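Local coordinates for protein lipase (PDB 5AH0) that probably hydrolyses ester bonds as a zinc-containing lipase of the alpha/beta-hydrolase clan that also cleaves the polyester poly(butylene adipate-co-terephthalate), at residues 356-360 / 361-365; 91-94 / 95-98; 217-220 / 221-225; 245-248 / 249-252. All coordinates share one frame; numbering follows the deposited sequence.

Contact 1: 356-360 / 361-365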
ATOM      1  N   ASP A 356       0.562  16.283  -2.626  1.00 36.15           N
ATOM      2  CA  ASP A 356       1.460  15.556  -1.728  1.00 36.65           C
ATOM      3  C   ASP A 356       0.884  14.172  -1.396  1.00 39.00           C
ATOM      4  O   ASP A 356      -0.180  13.789  -1.898  1.00 41.48           O
ATOM      5  CB  ASP A 356       1.809  16.355  -0.449  1.00 37.21           C
ATOM      6  CG  ASP A 356       0.627  16.587   0.499  1.00 48.30           C
ATOM      7  OD1 ASP A 356      -0.213  15.684   0.730  1.00 48.05           O
ATOM      8  OD2 ASP A 356       0.576  17.705   1.073  1.00 57.94           O
ATOM      9  N   HIS A 357       1.598  13.422  -0.567  1.00 37.67           N
ATOM     10  CA  HIS A 357       1.274  12.017  -0.357  1.00 42.64           C
ATOM     11  C   HIS A 357      -0.125  11.757   0.200  1.00 38.93           C
ATOM     12  O   HIS A 357      -0.817  10.851  -0.266  1.00 34.83           O
ATOM     13  CB  HIS A 357       2.297  11.393   0.579  1.00 41.23           C
ATOM     14  CG  HIS A 357       2.357   9.904   0.495  1.00 37.86           C
ATOM     15  ND1 HIS A 357       2.833   9.246  -0.618  1.00 38.62           N
ATOM     16  CD2 HIS A 357       2.023   8.946   1.390  1.00 37.11           C
ATOM     17  CE1 HIS A 357       2.792   7.943  -0.401  1.00 42.22           C
ATOM     18  NE2 HIS A 357       2.302   7.734   0.809  1.00 38.21           N
ATOM     19  N   MET A 358      -0.539  12.543   1.192  1.00 36.09           N
ATOM     20  CA  MET A 358      -1.861  12.348   1.781  1.00 36.50           C
ATOM     21  C   MET A 358      -2.952  12.968   0.930  1.00 39.04           C
ATOM     22  O   MET A 358      -4.098  12.514   0.984  1.00 42.39           O
ATOM     23  CB  MET A 358      -1.926  12.922   3.195  1.00 39.54           C
ATOM     24  CG  MET A 358      -0.889  12.328   4.130  1.00 41.13           C
ATOM     25  SD  MET A 358      -0.963  10.538   4.097  1.00 61.56           S
ATOM     26  CE  MET A 358      -2.470  10.245   5.011  1.00 51.40           C
ATOM     27  N   ASP A 359      -2.593  13.999   0.156  1.00 34.60           N
ATOM     28  CA  ASP A 359      -3.502  14.588  -0.819  1.00 39.19           C
ATOM     29  C   ASP A 359      -4.072  13.474  -1.697  1.00 39.59           C
ATOM     30  O   ASP A 359      -5.259  13.462  -2.032  1.00 42.51           O
ATOM     31  CB  ASP A 359      -2.792  15.617  -1.725  1.00 45.99           C
ATOM     32  CG  ASP A 359      -2.600  17.010  -1.070  1.00 52.65           C
ATOM     33  OD1 ASP A 359      -3.395  17.396  -0.180  1.00 55.05           O
ATOM     34  OD2 ASP A 359      -1.653  17.734  -1.493  1.00 50.27           O
ATOM     35  N   ALA A 360      -3.205  12.527  -2.042  1.00 32.52           N
ATOM     36  CA  ALA A 360      -3.490  11.561  -3.085  1.00 33.91           C
ATOM     37  C   ALA A 360      -4.584  10.597  -2.689  1.00 38.41           C
ATOM     38  O   ALA A 360      -5.282  10.071  -3.561  1.00 40.19           O
ATOM     39  CB  ALA A 360      -2.226  10.794  -3.456  1.00 38.41           C
ATOM     40  N   CYS A 361      -4.749  10.371  -1.387  1.00 37.06           N
ATOM     41  CA  CYS A 361      -5.837   9.503  -0.936  1.00 39.71           C
ATOM     42  C   CYS A 361      -6.959  10.336  -0.313  1.00 41.54           C
ATOM     43  O   CYS A 361      -7.886   9.797   0.268  1.00 46.08           O
ATOM     44  CB  CYS A 361      -5.339   8.434   0.046  1.00 39.85           C
ATOM     45  SG  CYS A 361      -4.607   9.029   1.612  1.00 46.14           S
ATOM     46  N   GLY A 362      -6.872  11.655  -0.426  1.00 41.76           N
ATOM     47  CA  GLY A 362      -8.026  12.496  -0.134  1.00 41.67           C
ATOM     48  C   GLY A 362      -7.963  13.402   1.082  1.00 38.47           C
ATOM     49  O   GLY A 362      -8.963  14.002   1.469  1.00 43.20           O
ATOM     50  N   ILE A 363      -6.785  13.518   1.670  1.00 35.08           N
ATOM     51  CA  ILE A 363      -6.589  14.287   2.888  1.00 38.66           C
ATOM     52  C   ILE A 363      -5.571  15.406   2.655  1.00 41.78           C
ATOM     53  O   ILE A 363      -4.388  15.146   2.404  1.00 41.72           O
ATOM     54  CB  ILE A 363      -6.106  13.371   4.018  1.00 36.98           C
ATOM     55  CG1 ILE A 363      -7.110  12.238   4.231  1.00 38.60           C
ATOM     56  CG2 ILE A 363      -5.896  14.139   5.290  1.00 36.20           C
ATOM     57  CD1 ILE A 363      -6.519  11.022   4.952  1.00 39.09           C
ATOM     58  N   GLY A 364      -6.015  16.653   2.709  1.00 43.07           N
ATOM     59  CA  GLY A 364      -5.072  17.749   2.566  1.00 41.74           C
ATOM     60  C   GLY A 364      -5.599  18.946   1.817  1.00 42.62           C
ATOM     61  O   GLY A 364      -6.743  18.957   1.361  1.00 46.10           O
ATOM     62  N   THR A 365      -4.751  19.957   1.687  1.00 42.07           N
ATOM     63  CA  THR A 365      -5.138  21.213   1.064  1.00 43.79           C
ATOM     64  C   THR A 365      -5.227  21.116  -0.459  1.00 44.61           C
ATOM     65  O   THR A 365      -5.644  22.065  -1.124  1.00 48.02           O
ATOM     66  CB  THR A 365      -4.144  22.338   1.423  1.00 44.98           C
ATOM     67  OG1 THR A 365      -2.870  22.065   0.810  1.00 43.77           O
ATOM     68  CG2 THR A 365      -3.978  22.443   2.931  1.00 39.07           C
TER
HETATM   69  O   HOH W   1      -1.262  19.669   0.212  1.00 23.61           O
HETATM   70  O   HOH W   2      -2.118  19.127   2.445  1.00 36.85           O
HETATM   71  O   HOH W   3      -1.909  16.292   2.818  1.00 37.76           O

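Contact 2: 91-94 / 95-98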
ATOM      1  N   GLY A  91     -14.709 -11.784   4.477  1.00 72.62           N
ATOM      2  CA  GLY A  91     -14.451 -11.608   3.063  1.00 69.49           C
ATOM      3  C   GLY A  91     -15.301 -10.503   2.481  1.00 67.72           C
ATOM      4  O   GLY A  91     -16.521 -10.500   2.631  1.00 69.31           O
ATOM      5  N   LEU A  92     -14.648  -9.556   1.819  1.00 67.61           N
ATOM      6  CA  LEU A  92     -15.335  -8.440   1.187  1.00 65.06           C
ATOM      7  C   LEU A  92     -16.123  -8.908  -0.014  1.00 70.22           C
ATOM      8  O   LEU A  92     -17.152  -8.327  -0.353  1.00 75.71           O
ATOM      9  CB  LEU A  92     -14.346  -7.373   0.733  1.00 57.88           C
ATOM     10  CG  LEU A  92     -13.617  -6.583   1.807  1.00 55.74           C
ATOM     11  CD1 LEU A  92     -12.572  -5.699   1.148  1.00 49.95           C
ATOM     12  CD2 LEU A  92     -14.606  -5.764   2.628  1.00 48.91           C
ATOM     13  N   TYR A  93     -15.601  -9.940  -0.674  1.00 68.36           N
ATOM     14  CA  TYR A  93     -16.132 -10.405  -1.951  1.00 65.31           C
ATOM     15  C   TYR A  93     -15.918 -11.913  -2.126  1.00 67.66           C
ATOM     16  O   TYR A  93     -15.100 -12.338  -2.941  1.00 69.74           O
ATOM     17  CB  TYR A  93     -15.463  -9.622  -3.083  1.00 62.39           C
ATOM     18  CG  TYR A  93     -16.077  -9.778  -4.456  1.00 62.52           C
ATOM     19  CD1 TYR A  93     -17.441  -9.600  -4.659  1.00 62.11           C
ATOM     20  CD2 TYR A  93     -15.281 -10.052  -5.560  1.00 62.97           C
ATOM     21  CE1 TYR A  93     -17.997  -9.730  -5.925  1.00 60.64           C
ATOM     22  CE2 TYR A  93     -15.823 -10.176  -6.825  1.00 63.84           C
ATOM     23  CZ  TYR A  93     -17.181 -10.018  -7.003  1.00 61.69           C
ATOM     24  OH  TYR A  93     -17.717 -10.149  -8.262  1.00 58.93           O
ATOM     25  N   PRO A  94     -16.652 -12.725  -1.353  1.00 68.18           N
ATOM     26  CA  PRO A  94     -16.483 -14.188  -1.319  1.00 73.27           C
ATOM     27  C   PRO A  94     -16.492 -14.871  -2.690  1.00 73.47           C
ATOM     28  O   PRO A  94     -15.840 -15.897  -2.851  1.00 75.58           O
ATOM     29  CB  PRO A  94     -17.677 -14.653  -0.484  1.00 68.97           C
ATOM     30  CG  PRO A  94     -17.979 -13.488   0.398  1.00 72.59           C
ATOM     31  CD  PRO A  94     -17.716 -12.274  -0.440  1.00 68.12           C
ATOM     32  N   GLU A  95     -17.199 -14.309  -3.662  1.00 72.96           N
ATOM     33  CA  GLU A  95     -17.318 -14.945  -4.968  1.00 78.11           C
ATOM     34  C   GLU A  95     -16.188 -14.556  -5.905  1.00 75.23           C
ATOM     35  O   GLU A  95     -16.244 -14.860  -7.098  1.00 75.48           O
ATOM     36  CB  GLU A  95     -18.652 -14.590  -5.616  1.00 88.20           C
ATOM     37  CG  GLU A  95     -19.819 -14.549  -4.646  1.00 98.41           C
ATOM     38  CD  GLU A  95     -19.891 -13.223  -3.910  1.00101.21           C
ATOM     39  OE1 GLU A  95     -19.496 -12.199  -4.508  1.00 98.17           O
ATOM     40  OE2 GLU A  95     -20.335 -13.212  -2.739  1.00104.44           O
ATOM     41  N   TRP A  96     -15.170 -13.895  -5.359  1.00 72.31           N
ATOM     42  CA  TRP A  96     -14.010 -13.463  -6.128  1.00 70.01           C
ATOM     43  C   TRP A  96     -13.396 -14.666  -6.840  1.00 75.31           C
ATOM     44  O   TRP A  96     -13.154 -15.700  -6.216  1.00 80.53           O
ATOM     45  CB  TRP A  96     -12.987 -12.802  -5.200  1.00 66.66           C
ATOM     46  CG  TRP A  96     -11.756 -12.250  -5.866  1.00 66.06           C
ATOM     47  CD1 TRP A  96     -11.672 -11.680  -7.103  1.00 67.20           C
ATOM     48  CD2 TRP A  96     -10.429 -12.228  -5.324  1.00 64.40           C
ATOM     49  NE1 TRP A  96     -10.378 -11.295  -7.362  1.00 64.74           N
ATOM     50  CE2 TRP A  96      -9.595 -11.624  -6.287  1.00 66.54           C
ATOM     51  CE3 TRP A  96      -9.866 -12.661  -4.120  1.00 62.81           C
ATOM     52  CZ2 TRP A  96      -8.226 -11.441  -6.078  1.00 68.81           C
ATOM     53  CZ3 TRP A  96      -8.509 -12.481  -3.918  1.00 63.98           C
ATOM     54  CH2 TRP A  96      -7.705 -11.876  -4.891  1.00 66.66           C
ATOM     55  N   GLY A  97     -13.170 -14.545  -8.145  1.00 73.90           N
ATOM     56  CA  GLY A  97     -12.522 -15.604  -8.898  1.00 76.80           C
ATOM     57  C   GLY A  97     -13.427 -16.732  -9.386  1.00 81.31           C
ATOM     58  O   GLY A  97     -13.011 -17.560 -10.201  1.00 82.90           O
ATOM     59  N   ASN A  98     -14.657 -16.786  -8.880  1.00 82.02           N
ATOM     60  CA  ASN A  98     -15.628 -17.779  -9.341  1.00 88.43           C
ATOM     61  C   ASN A  98     -16.050 -17.538 -10.776  1.00 90.30           C
ATOM     62  O   ASN A  98     -15.609 -16.583 -11.428  1.00 90.54           O
ATOM     63  CB  ASN A  98     -16.881 -17.784  -8.462  1.00 77.55           C
ATOM     64  CG  ASN A  98     -16.600 -18.220  -7.048  1.00 78.19           C
ATOM     65  OD1 ASN A  98     -15.494 -18.646  -6.726  1.00 78.94           O
ATOM     66  ND2 ASN A  98     -17.599 -18.091  -6.182  1.00 78.04           N
TER

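Contact 3: 217-220 / 221-225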
ATOM      1  N   ASP A 217       2.481   4.487  24.700  1.00 72.74           N
ATOM      2  CA  ASP A 217       3.380   3.430  25.151  1.00 76.84           C
ATOM      3  C   ASP A 217       3.395   2.266  24.177  1.00 73.49           C
ATOM      4  O   ASP A 217       4.448   1.713  23.879  1.00 76.57           O
ATOM      5  CB  ASP A 217       2.980   2.917  26.537  1.00 87.98           C
ATOM      6  CG  ASP A 217       3.367   3.869  27.648  1.00 95.37           C
ATOM      7  OD1 ASP A 217       3.578   5.071  27.360  1.00 94.14           O
ATOM      8  OD2 ASP A 217       3.483   3.401  28.806  1.00101.53           O
ATOM      9  N   TYR A 218       2.223   1.926  23.657  1.00 70.39           N
ATOM     10  CA  TYR A 218       2.086   0.851  22.682  1.00 68.53           C
ATOM     11  C   TYR A 218       2.904   1.183  21.433  1.00 67.04           C
ATOM     12  O   TYR A 218       3.674   0.342  20.951  1.00 59.24           O
ATOM     13  CB  TYR A 218       0.604   0.645  22.344  1.00 69.52           C
ATOM     14  CG  TYR A 218       0.309  -0.249  21.155  1.00 71.86           C
ATOM     15  CD1 TYR A 218       0.837  -1.526  21.064  1.00 73.10           C
ATOM     16  CD2 TYR A 218      -0.485   0.210  20.103  1.00 71.69           C
ATOM     17  CE1 TYR A 218       0.564  -2.337  19.971  1.00 75.12           C
ATOM     18  CE2 TYR A 218      -0.759  -0.590  19.006  1.00 72.02           C
ATOM     19  CZ  TYR A 218      -0.230  -1.864  18.946  1.00 74.86           C
ATOM     20  OH  TYR A 218      -0.493  -2.669  17.858  1.00 76.35           O
ATOM     21  N   THR A 219       2.757   2.413  20.935  1.00 55.91           N
ATOM     22  CA  THR A 219       3.488   2.866  19.746  1.00 68.00           C
ATOM     23  C   THR A 219       5.003   2.811  19.930  1.00 68.45           C
ATOM     24  O   THR A 219       5.718   2.271  19.081  1.00 68.93           O
ATOM     25  CB  THR A 219       3.102   4.315  19.350  1.00 57.58           C
ATOM     26  OG1 THR A 219       1.675   4.446  19.301  1.00 56.23           O
ATOM     27  CG2 THR A 219       3.674   4.665  17.992  1.00 53.10           C
ATOM     28  N   ASN A 220       5.488   3.375  21.032  1.00 68.72           N
ATOM     29  CA  ASN A 220       6.914   3.330  21.349  1.00 69.90           C
ATOM     30  C   ASN A 220       7.444   1.910  21.493  1.00 71.60           C
ATOM     31  O   ASN A 220       8.534   1.606  21.020  1.00 73.24           O
ATOM     32  CB  ASN A 220       7.219   4.138  22.613  1.00 71.68           C
ATOM     33  CG  ASN A 220       7.208   5.629  22.356  1.00 69.51           C
ATOM     34  OD1 ASN A 220       7.473   6.076  21.236  1.00 69.14           O
ATOM     35  ND2 ASN A 220       6.913   6.411  23.387  1.00 67.17           N
ATOM     36  N   ARG A 221       6.683   1.042  22.147  1.00 71.95           N
ATOM     37  CA  ARG A 221       7.136  -0.330  22.342  1.00 72.75           C
ATOM     38  C   ARG A 221       7.287  -1.039  20.992  1.00 70.19           C
ATOM     39  O   ARG A 221       8.220  -1.814  20.795  1.00 72.36           O
ATOM     40  CB  ARG A 221       6.167  -1.095  23.252  1.00 67.56           C
ATOM     41  CG  ARG A 221       6.531  -2.566  23.486  1.00 71.06           C
ATOM     42  CD  ARG A 221       5.727  -3.162  24.639  1.00 77.91           C
ATOM     43  NE  ARG A 221       4.291  -3.186  24.356  1.00 78.52           N
ATOM     44  CZ  ARG A 221       3.661  -4.165  23.707  1.00 79.96           C
ATOM     45  NH1 ARG A 221       4.332  -5.227  23.273  1.00 82.22           N
ATOM     46  NH2 ARG A 221       2.351  -4.084  23.504  1.00 78.52           N
ATOM     47  N   VAL A 222       6.405  -0.734  20.044  1.00 66.17           N
ATOM     48  CA  VAL A 222       6.484  -1.348  18.721  1.00 66.39           C
ATOM     49  C   VAL A 222       7.760  -0.985  17.962  1.00 72.36           C
ATOM     50  O   VAL A 222       8.444  -1.865  17.436  1.00 73.85           O
ATOM     51  CB  VAL A 222       5.279  -0.948  17.852  1.00 62.84           C
ATOM     52  CG1 VAL A 222       5.554  -1.239  16.369  1.00 59.68           C
ATOM     53  CG2 VAL A 222       4.011  -1.643  18.343  1.00 64.28           C
ATOM     54  N   PHE A 223       8.088   0.305  17.924  1.00 74.85           N
ATOM     55  CA  PHE A 223       9.200   0.789  17.101  1.00 74.42           C
ATOM     56  C   PHE A 223      10.533   0.867  17.860  1.00 81.85           C
ATOM     57  O   PHE A 223      11.560   1.257  17.301  1.00 84.18           O
ATOM     58  CB  PHE A 223       8.831   2.145  16.498  1.00 65.44           C
ATOM     59  CG  PHE A 223       7.697   2.067  15.515  1.00 60.17           C
ATOM     60  CD1 PHE A 223       7.926   1.684  14.201  1.00 57.35           C
ATOM     61  CD2 PHE A 223       6.400   2.328  15.914  1.00 58.12           C
ATOM     62  CE1 PHE A 223       6.888   1.590  13.298  1.00 54.61           C
ATOM     63  CE2 PHE A 223       5.352   2.236  15.012  1.00 58.24           C
ATOM     64  CZ  PHE A 223       5.595   1.867  13.702  1.00 55.85           C
ATOM     65  N   ASN A 224      10.517   0.491  19.130  1.00 86.09           N
ATOM     66  CA  ASN A 224      11.754   0.340  19.883  1.00 90.27           C
ATOM     67  C   ASN A 224      12.092  -1.136  20.003  1.00 92.42           C
ATOM     68  O   ASN A 224      12.960  -1.527  20.775  1.00 97.10           O
ATOM     69  CB  ASN A 224      11.648   0.982  21.267  1.00 93.42           C
ATOM     70  CG  ASN A 224      11.416   2.478  21.199  1.00 94.99           C
ATOM     71  OD1 ASN A 224      11.240   3.053  20.117  1.00 93.39           O
ATOM     72  ND2 ASN A 224      11.400   3.119  22.360  1.00 98.09           N
ATOM     73  N   SER A 225      11.375  -1.957  19.246  1.00 89.57           N
ATOM     74  CA  SER A 225      11.608  -3.393  19.241  1.00 86.89           C
ATOM     75  C   SER A 225      12.867  -3.775  18.466  1.00 84.19           C
ATOM     76  O   SER A 225      13.285  -3.076  17.544  1.00 81.48           O
ATOM     77  CB  SER A 225      10.404  -4.119  18.655  1.00 84.97           C
ATOM     78  OG  SER A 225      10.698  -5.489  18.492  1.00 88.72           O
TER

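Contact 4: 245-248 / 249-252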
ATOM      1  N   ARG A 245      14.053  -3.154  -4.723  1.00 67.07           N
ATOM      2  CA  ARG A 245      14.922  -3.744  -5.715  1.00 63.63           C
ATOM      3  C   ARG A 245      14.738  -5.245  -5.731  1.00 69.22           C
ATOM      4  O   ARG A 245      14.492  -5.847  -6.778  1.00 74.49           O
ATOM      5  CB  ARG A 245      16.362  -3.377  -5.382  1.00 64.37           C
ATOM      6  CG  ARG A 245      17.266  -3.331  -6.551  1.00 72.27           C
ATOM      7  CD  ARG A 245      18.580  -2.657  -6.229  1.00 74.76           C
ATOM      8  NE  ARG A 245      19.231  -3.158  -5.024  1.00 73.49           N
ATOM      9  CZ  ARG A 245      20.505  -2.918  -4.738  1.00 75.35           C
ATOM     10  NH1 ARG A 245      21.242  -2.212  -5.584  1.00 72.94           N
ATOM     11  NH2 ARG A 245      21.046  -3.392  -3.623  1.00 79.61           N
ATOM     12  N   VAL A 246      14.843  -5.837  -4.545  1.00 66.95           N
ATOM     13  CA  VAL A 246      14.714  -7.274  -4.368  1.00 65.16           C
ATOM     14  C   VAL A 246      13.341  -7.755  -4.820  1.00 65.32           C
ATOM     15  O   VAL A 246      13.225  -8.743  -5.558  1.00 69.73           O
ATOM     16  CB  VAL A 246      14.949  -7.675  -2.897  1.00 64.74           C
ATOM     17  CG1 VAL A 246      14.646  -9.154  -2.683  1.00 65.37           C
ATOM     18  CG2 VAL A 246      16.379  -7.358  -2.491  1.00 65.92           C
ATOM     19  N   LEU A 247      12.301  -7.061  -4.366  1.00 61.37           N
ATOM     20  CA  LEU A 247      10.933  -7.414  -4.741  1.00 63.71           C
ATOM     21  C   LEU A 247      10.764  -7.384  -6.263  1.00 67.35           C
ATOM     22  O   LEU A 247      10.108  -8.249  -6.843  1.00 70.98           O
ATOM     23  CB  LEU A 247       9.935  -6.464  -4.070  1.00 59.56           C
ATOM     24  CG  LEU A 247       8.453  -6.840  -4.084  1.00 57.62           C
ATOM     25  CD1 LEU A 247       8.204  -7.950  -3.094  1.00 55.66           C
ATOM     26  CD2 LEU A 247       7.584  -5.627  -3.757  1.00 56.75           C
ATOM     27  N   ASN A 248      11.384  -6.395  -6.897  1.00 65.37           N
ATOM     28  CA  ASN A 248      11.277  -6.196  -8.336  1.00 67.61           C
ATOM     29  C   ASN A 248      11.797  -7.360  -9.165  1.00 74.75           C
ATOM     30  O   ASN A 248      11.370  -7.554 -10.299  1.00 79.34           O
ATOM     31  CB  ASN A 248      12.031  -4.928  -8.739  1.00 69.85           C
ATOM     32  CG  ASN A 248      11.274  -3.668  -8.392  1.00 72.59           C
ATOM     33  OD1 ASN A 248      10.230  -3.722  -7.742  1.00 75.90           O
ATOM     34  ND2 ASN A 248      11.806  -2.519  -8.803  1.00 70.59           N
ATOM     35  N   GLN A 249      12.720  -8.131  -8.602  1.00 76.39           N
ATOM     36  CA  GLN A 249      13.321  -9.238  -9.327  1.00 78.84           C
ATOM     37  C   GLN A 249      12.315 -10.333  -9.625  1.00 81.38           C
ATOM     38  O   GLN A 249      12.397 -10.987 -10.662  1.00 82.09           O
ATOM     39  CB  GLN A 249      14.501  -9.814  -8.550  1.00 81.94           C
ATOM     40  CG  GLN A 249      15.836  -9.179  -8.906  1.00 85.30           C
ATOM     41  CD  GLN A 249      16.981  -9.738  -8.084  1.00 89.98           C
ATOM     42  OE1 GLN A 249      16.850  -9.933  -6.874  1.00 91.78           O
ATOM     43  NE2 GLN A 249      18.116  -9.993  -8.735  1.00 89.64           N
ATOM     44  N   TRP A 250      11.364 -10.537  -8.717  1.00 82.20           N
ATOM     45  CA  TRP A 250      10.454 -11.675  -8.833  1.00 83.97           C
ATOM     46  C   TRP A 250       8.968 -11.297  -8.918  1.00 81.19           C
ATOM     47  O   TRP A 250       8.120 -12.161  -9.164  1.00 78.99           O
ATOM     48  CB  TRP A 250      10.676 -12.633  -7.661  1.00 83.03           C
ATOM     49  CG  TRP A 250      10.149 -12.133  -6.353  1.00 75.97           C
ATOM     50  CD1 TRP A 250      10.767 -11.277  -5.492  1.00 69.93           C
ATOM     51  CD2 TRP A 250       8.896 -12.477  -5.751  1.00 73.35           C
ATOM     52  NE1 TRP A 250       9.973 -11.059  -4.391  1.00 68.24           N
ATOM     53  CE2 TRP A 250       8.817 -11.783  -4.527  1.00 69.67           C
ATOM     54  CE3 TRP A 250       7.832 -13.304  -6.131  1.00 70.97           C
ATOM     55  CZ2 TRP A 250       7.713 -11.889  -3.676  1.00 69.71           C
ATOM     56  CZ3 TRP A 250       6.733 -13.408  -5.286  1.00 70.24           C
ATOM     57  CH2 TRP A 250       6.684 -12.704  -4.071  1.00 68.69           C
ATOM     58  N   VAL A 251       8.649 -10.021  -8.714  1.00 77.88           N
ATOM     59  CA  VAL A 251       7.273  -9.553  -8.905  1.00 74.16           C
ATOM     60  C   VAL A 251       7.171  -8.788 -10.221  1.00 74.79           C
ATOM     61  O   VAL A 251       7.569  -7.624 -10.315  1.00 77.65           O
ATOM     62  CB  VAL A 251       6.796  -8.675  -7.741  1.00 71.27           C
ATOM     63  CG1 VAL A 251       5.382  -8.189  -7.991  1.00 71.87           C
ATOM     64  CG2 VAL A 251       6.859  -9.454  -6.440  1.00 71.62           C
ATOM     65  N   LYS A 252       6.646  -9.462 -11.237  1.00 76.10           N
ATOM     66  CA  LYS A 252       6.709  -8.969 -12.603  1.00 76.71           C
ATOM     67  C   LYS A 252       5.334  -8.609 -13.125  1.00 76.19           C
ATOM     68  O   LYS A 252       4.321  -9.089 -12.615  1.00 78.22           O
ATOM     69  CB  LYS A 252       7.353 -10.014 -13.522  1.00 79.79           C
ATOM     70  CG  LYS A 252       8.716 -10.531 -13.073  1.00 79.82           C
ATOM     71  CD  LYS A 252       9.110 -11.735 -13.918  1.00 84.61           C
ATOM     72  CE  LYS A 252      10.469 -12.315 -13.541  1.00 84.83           C
ATOM     73  NZ  LYS A 252      11.563 -11.661 -14.306  1.00 83.92           N
TER

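Contact 1: 356-360 / 361-365
Met-358 and Ile-363 meet across a Schellman motif just after His-357. His-357 is hydrogen-bonded to Asp-315 and Ser-114, an arrangement consistent with the catalytic triad of an alpha/beta-hydrolase. Met-358 O takes two good backbone donors from opposite faces of its carbonyl plane, and a weak third from Gly-362 N. Ile-363 N gives the shorter and straighter bond, at 2.9 Å and 159°. Cys-361 N comes in at 3.3 Å. Gly-362 N completes the motif, 2.9 Å from Asp-359 O. The Met-358 side chain bends at chi2 and chi3, which brings CE alongside Ile-363 CD1 at 4.1 Å.

Asp-356 OD1 accepts from Asp-359 N at 3.0 Å in an Asx motif. Asp-359 OD2 answers by accepting from Asp-356 N at 2.9 Å. Water 3 links Asp-356 OD1 to Ile-363 O. Gly-364 CA lies only 3.2 Å from Asp-359 OD1. A side chain there would clash with it, and the backbone angles also call for glycine.

The turn lies in the loop between strand 352-353 and helix 370-380. Ala-360 O is hydrogen-bonded to Tyr-373 OH of that helix, and the side chains of Ala-360 and Cys-361 rest on His-113 of strand 108-113.

Contact 2: 91-94 / 95-98
Glu-95 curls back over the residues just before it, Pro-94 and Tyr-93. Its CB starts 3.6 Å from Pro-94 C. CG stays near the same carbonyl carbon. The chain then bends at chi2 (82°), which turns the carboxylate back along the proline instead of letting it run outward. CD lies 4.0 Å from Pro-94 C. At the tip the two oxygens part. OE2 lies 3.6 Å from Pro-94 CD, alongside the pyrrolidine ring. OE1 reaches the tyrosine and comes within 3.2 Å of Tyr-93 CE1. The carboxylate and the phenol ring are close to perpendicular, at 86°. OE1 lies off the ring plane, just outside the CD1-CE1 rim, and Glu-95 C lies over the same face.

The other side of the ring outline belongs to Trp-96. Its CB is 3.6 Å from Tyr-93 CD2, and the two side chains cross at about a right angle. The indole itself leads away. Its NE1 is hydrogen-bonded to Trp-152 O, and its ring packs on Ile-108 and on Leu-123 and Leu-127 of helix 116-129.

Trp-96 N donates to Tyr-93 O at 2.9 Å and closes a type I beta turn. Asn-98 N donates to Glu-95 O and closes a type II turn, with Gly-97 in the position that favours glycine. Two overlapping beta turns thus shape the surface loop that leads toward strand 108-113 of the central parallel sheet of the alpha/beta-hydrolase fold.

Contact 3: 217-220 / 221-225
Tyr-218 and Val-222 pack one turn apart on helix 215-223, close to its C-terminal end. The helix lies in the largely helical region between strands 153-159 and 258-265, probably an insert in the alpha/beta-hydrolase fold. Regular backbone bonds join the turns, among them Val-222 N to Tyr-218 O at 3.1 Å. The last bond, from Asn-224 N to Asn-220 O, is weak, and Asn-224 leaves the helix.

The tight side carries Tyr-218, Thr-219, Val-222 and Phe-223. Val-222 CG2 touches Tyr-218 CE1 at 3.9 Å. With its CG beside the backbone N (chi1 -66°), Phe-223 turns an edge to the preceding turn, and CD2 sits 3.2 Å from Thr-219 O, near the ring plane. Thr-219 CG2 is 4.1 Å from the same CD2. Val-222 CG1 lies over one face of the phenyl ring, toward its rim. Beyond the segments that ring meets Trp-228 and stands edge-to-face with Phe-200. An alanine here would remove the whole ring, and is likely to leave a gap between Val-222, Phe-200 and Trp-228 and to take from Thr-219 CG2 the ring edge beside it.

The other side is looser and more polar. Asp-217 and Asn-224 are exposed, and Asn-220 is partly so. Arg-221 borders both sides, with a salt bridge from NH2 to Glu-213. Its chain bends at chi3 (64°), and the guanidinium plane is turned 45° from the Tyr-218 ring. NH2 comes to that ring at its edge, 3.8 Å from Tyr-218 CD1.

Contact 4: 245-248 / 249-252
Near the end of helix 241-250, Leu-247 O accepts from both Trp-250 N and Val-251 N. The Val-251 bond, 3.0 Å long, meets the oxygen nearly head-on at a C=O...N angle of 169°. The Trp-250 bond, 3.2 Å long, comes from above the carbonyl plane.

Trp-250 has CG in the crowded position between the backbone N and the carbonyl carbon (chi1 73°). This swings the indole back beside the last turn. Its edge faces Val-246 O, 3.5 Å from CD1. Leu-247 CD1 touches CZ2 at 4.0 Å. Val-251 CG2 sits over the centre of one indole face and also lies 3.9 Å from Leu-247 CG. This methyl touches both ring and leucine, which lie at about a right angle to each other around it. A serine in place of the tryptophan would probably uncover Val-251 CG2 and leave Leu-247 CD1 without its aromatic neighbour.

Asn-248 is buried, and its amide is satisfied by Arg-121, Ile-328 O and His-163 O. Leu-247 and Val-251 press on Thr-122 of helix 116-129. Trp-250 leans on Gln-125 of the same helix and on Trp-55 of helix 54-66, with its side chain about 11 Å from the bound zinc.

How the contacts relate
The four contacts are all local and none touches another. Contact 1 is the buried one, and only it uses two aspartates that each accept from the other's backbone N, and bridging waters. Contact 2 is a surface contact of overlapping beta turns. Contacts 3 and 4 are partly buried helix ends that differ in chemistry: 217-225 splits into an aromatic side and a polar one, whereas 245-252 packs a single indole against aliphatic groups. Some elements are shared. Strand 108-113 receives side chains from contacts 1 and 2, and helices 54-66 and 116-129 receive them from contacts 2 and 4. Contacts 1 and 4 lie on opposite sides of the chain's centre, with centres about 28 Å apart.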